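Local atomic coordinates of dihydroorotase (Saccharomyces cerevisiae S288C, PDB entry 6L0A), a protein that catalyses the reversible interconversion of N-carbamoyl-L-aspartate and dihydroorotate, the third step of de novo pyrimidine biosynthesis, with a pair of zinc ions. Residues 2-7 with 324-329. Numbering follows the deposited sequence.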
ATOM      1  N   VAL C   2     -21.876  28.289  21.932  1.00 58.12           N
ATOM      2  CA  VAL C   2     -21.217  27.315  21.070  1.00 56.57           C
ATOM      3  C   VAL C   2     -21.533  27.639  19.611  1.00 52.55           C
ATOM      4  O   VAL C   2     -22.654  28.036  19.291  1.00 52.73           O
ATOM      5  CB  VAL C   2     -21.647  25.871  21.427  1.00 53.61           C
ATOM      6  CG1 VAL C   2     -21.036  24.869  20.459  1.00 50.15           C
ATOM      7  CG2 VAL C   2     -21.252  25.544  22.861  1.00 51.61           C
ATOM      8  N   GLN C   3     -20.547  27.502  18.725  1.00 50.06           N
ATOM      9  CA  GLN C   3     -20.815  27.675  17.305  1.00 47.67           C
ATOM     10  C   GLN C   3     -21.588  26.474  16.777  1.00 39.57           C
ATOM     11  O   GLN C   3     -21.236  25.324  17.056  1.00 40.82           O
ATOM     12  CB  GLN C   3     -19.522  27.852  16.512  1.00 42.30           C
ATOM     13  CG  GLN C   3     -19.790  28.162  15.043  1.00 44.27           C
ATOM     14  CD  GLN C   3     -18.533  28.389  14.229  1.00 43.72           C
ATOM     15  OE1 GLN C   3     -17.430  28.473  14.775  1.00 52.29           O
ATOM     16  NE2 GLN C   3     -18.693  28.497  12.912  1.00 41.32           N
ATOM     17  N   GLU C   4     -22.651  26.742  16.015  1.00 40.49           N
ATOM     18  CA  GLU C   4     -23.525  25.700  15.498  1.00 34.76           C
ATOM     19  C   GLU C   4     -23.798  25.930  14.021  1.00 35.04           C
ATOM     20  O   GLU C   4     -23.800  27.068  13.542  1.00 33.96           O
ATOM     21  CB  GLU C   4     -24.855  25.648  16.249  1.00 37.08           C
ATOM     22  CG  GLU C   4     -24.744  25.205  17.686  1.00 40.48           C
ATOM     23  CD  GLU C   4     -26.100  24.944  18.306  1.00 47.30           C
ATOM     24  OE1 GLU C   4     -27.097  25.502  17.802  1.00 51.06           O
ATOM     25  OE2 GLU C   4     -26.171  24.181  19.291  1.00 48.03           O
ATOM     26  N   ILE C   5     -24.024  24.829  13.299  1.00 29.95           N
ATOM     27  CA  ILE C   5     -24.422  24.865  11.898  1.00 29.33           C
ATOM     28  C   ILE C   5     -25.593  23.911  11.712  1.00 25.09           C
ATOM     29  O   ILE C   5     -25.524  22.746  12.121  1.00 30.68           O
ATOM     30  CB  ILE C   5     -23.267  24.491  10.947  1.00 27.44           C
ATOM     31  CG1 ILE C   5     -22.044  25.382  11.198  1.00 30.05           C
ATOM     32  CG2 ILE C   5     -23.725  24.590   9.502  1.00 28.84           C
ATOM     33  CD1 ILE C   5     -20.936  25.198  10.176  1.00 34.25           C
ATOM     34  N   ASP C   6     -26.672  24.414  11.129  1.00 23.27           N
ATOM     35  CA  ASP C   6     -27.879  23.635  10.893  1.00 29.13           C
ATOM     36  C   ASP C   6     -27.717  22.979   9.532  1.00 26.20           C
ATOM     37  O   ASP C   6     -27.840  23.636   8.493  1.00 25.93           O
ATOM     38  CB  ASP C   6     -29.118  24.530  10.950  1.00 31.43           C
ATOM     39  CG  ASP C   6     -30.419  23.745  10.921  1.00 36.20           C
ATOM     40  OD1 ASP C   6     -30.460  22.640  10.331  1.00 29.91           O
ATOM     41  OD2 ASP C   6     -31.415  24.249  11.486  1.00 36.11           O
ATOM     42  N   LEU C   7     -27.422  21.684   9.537  1.00 25.35           N
ATOM     43  CA  LEU C   7     -27.202  20.957   8.295  1.00 24.43           C
ATOM     44  C   LEU C   7     -28.476  20.327   7.746  1.00 27.73           C
ATOM     45  O   LEU C   7     -28.459  19.788   6.631  1.00 26.69           O
ATOM     46  CB  LEU C   7     -26.128  19.886   8.504  1.00 23.97           C
ATOM     47  CG  LEU C   7     -24.732  20.448   8.810  1.00 21.71           C
ATOM     48  CD1 LEU C   7     -23.745  19.337   9.144  1.00 25.35           C
ATOM     49  CD2 LEU C   7     -24.216  21.287   7.652  1.00 23.37           C
ATOM     50  N   LYS C 324     -33.442  17.498  12.223  1.00 20.18           N
ATOM     51  CA  LYS C 324     -32.371  18.198  11.535  1.00 24.97           C
ATOM     52  C   LYS C 324     -31.055  17.914  12.237  1.00 26.66           C
ATOM     53  O   LYS C 324     -31.005  17.841  13.467  1.00 25.06           O
ATOM     54  CB  LYS C 324     -32.624  19.706  11.504  1.00 27.98           C
ATOM     55  CG  LYS C 324     -33.748  20.136  10.570  1.00 31.67           C
ATOM     56  CD  LYS C 324     -34.429  21.410  11.066  1.00 33.14           C
ATOM     57  CE  LYS C 324     -34.711  21.353  12.561  1.00 36.61           C
ATOM     58  NZ  LYS C 324     -35.506  22.527  13.042  1.00 40.78           N
ATOM     59  N   ALA C 325     -29.990  17.746  11.461  1.00 23.91           N
ATOM     60  CA  ALA C 325     -28.682  17.466  12.035  1.00 26.24           C
ATOM     61  C   ALA C 325     -28.000  18.792  12.354  1.00 21.05           C
ATOM     62  O   ALA C 325     -27.791  19.621  11.464  1.00 24.25           O
ATOM     63  CB  ALA C 325     -27.837  16.608  11.086  1.00 22.95           C
ATOM     64  N   ILE C 326     -27.663  18.993  13.622  1.00 26.70           N
ATOM     65  CA  ILE C 326     -27.045  20.232  14.086  1.00 29.51           C
ATOM     66  C   ILE C 326     -25.585  19.947  14.404  1.00 23.53           C
ATOM     67  O   ILE C 326     -25.276  19.160  15.309  1.00 24.93           O
ATOM     68  CB  ILE C 326     -27.773  20.808  15.312  1.00 30.31           C
ATOM     69  CG1 ILE C 326     -29.277  20.941  15.033  1.00 27.26           C
ATOM     70  CG2 ILE C 326     -27.165  22.148  15.704  1.00 32.82           C
ATOM     71  CD1 ILE C 326     -29.609  21.895  13.904  1.00 31.23           C
ATOM     72  N   LEU C 327     -24.687  20.579  13.665  1.00 23.17           N
ATOM     73  CA  LEU C 327     -23.267  20.487  13.965  1.00 25.94           C
ATOM     74  C   LEU C 327     -22.917  21.551  15.000  1.00 30.36           C
ATOM     75  O   LEU C 327     -23.220  22.730  14.799  1.00 32.20           O
ATOM     76  CB  LEU C 327     -22.446  20.684  12.696  1.00 34.44           C
ATOM     77  CG  LEU C 327     -20.988  20.240  12.718  1.00 35.17           C
ATOM     78  CD1 LEU C 327     -20.883  18.746  12.447  1.00 27.62           C
ATOM     79  CD2 LEU C 327     -20.226  21.037  11.687  1.00 33.25           C
ATOM     80  N   PHE C 328     -22.291  21.145  16.102  1.00 33.93           N
ATOM     81  CA  PHE C 328     -21.905  22.117  17.121  1.00 36.31           C
ATOM     82  C   PHE C 328     -20.461  21.904  17.555  1.00 35.75           C
ATOM     83  O   PHE C 328     -19.985  20.766  17.637  1.00 37.28           O
ATOM     84  CB  PHE C 328     -22.855  22.086  18.335  1.00 35.91           C
ATOM     85  CG  PHE C 328     -22.874  20.783  19.088  1.00 35.92           C
ATOM     86  CD1 PHE C 328     -23.524  19.674  18.574  1.00 33.47           C
ATOM     87  CD2 PHE C 328     -22.282  20.684  20.334  1.00 34.43           C
ATOM     88  CE1 PHE C 328     -23.557  18.481  19.277  1.00 31.10           C
ATOM     89  CE2 PHE C 328     -22.312  19.493  21.036  1.00 31.37           C
ATOM     90  CZ  PHE C 328     -22.952  18.394  20.509  1.00 31.70           C
ATOM     91  N   LYS C 329     -19.781  23.021  17.840  1.00 39.10           N
ATOM     92  CA  LYS C 329     -18.324  23.085  17.984  1.00 35.46           C
ATOM     93  C   LYS C 329     -17.904  22.618  19.381  1.00 38.90           C
ATOM     94  O   LYS C 329     -17.410  23.381  20.216  1.00 47.24           O
ATOM     95  CB  LYS C 329     -17.845  24.502  17.690  1.00 42.48           C
ATOM     96  CG  LYS C 329     -16.328  24.725  17.680  1.00 40.70           C
ATOM     97  CD  LYS C 329     -15.660  24.134  16.453  1.00 36.63           C
ATOM     98  CE  LYS C 329     -14.191  24.560  16.360  1.00 40.85           C
ATOM     99  NZ  LYS C 329     -14.014  25.900  15.736  1.00 43.54           N
TER
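Ile-5 and Leu-327 form a hydrogen-bonded pair of an antiparallel sheet. Residues 4-7, near the N-terminus, run along strand 324-328 from the C-terminal part of the chain. The sheet is small and lies away from the zinc site. Strand 4-8 is at its margin within the chain, and strand 354-362 flanks 324-328 on the other side. Ile-5 N donates to Leu-327 O at 2.7 Å, and Leu-327 N returns a bond to Ile-5 O. Leu-7 N to Ala-325 O and Lys-329 N to Gln-3 O extend the ladder in both directions.

Glu-4, Asp-6, Ile-326 and Phe-328 share one face. The side chain of Glu-4 can be followed outward. Its CB lies 3.6 Å from Leu-327 O. CG is anti to the carbonyl carbon (chi1 -67°) and meets Phe-328 CB at 3.7 Å. CD and OE1 both reach Ile-326 CG2. OE2 passes Phe-328 CB and makes a salt bridge to Arg-360, which also gives a cation-pi contact to the Phe-328 ring. Ile-326 CD1 lies 3.6 Å from Asp-6 CG. An alanine at Ile-326 would remove CG2 and CD1, and would probably leave a gap beside the Asp-6 carboxylate and Glu-4 CD and OE1.

Ile-5 and Leu-327 point to the other face. Leu-7 and Leu-327 pack on helices 283-293 and 300-312, tying the sheet to the rest of the fold. Leu-7 CD1 meets Leu-327 CB at 4.0 Å. Near the N-terminus, Val-2 CG1 is anti to its backbone N (chi1 176°). This methyl meets Phe-328 CB at 3.9 Å, sits beside the ring edge near its plane, and lies 3.4 Å from Lys-329 N.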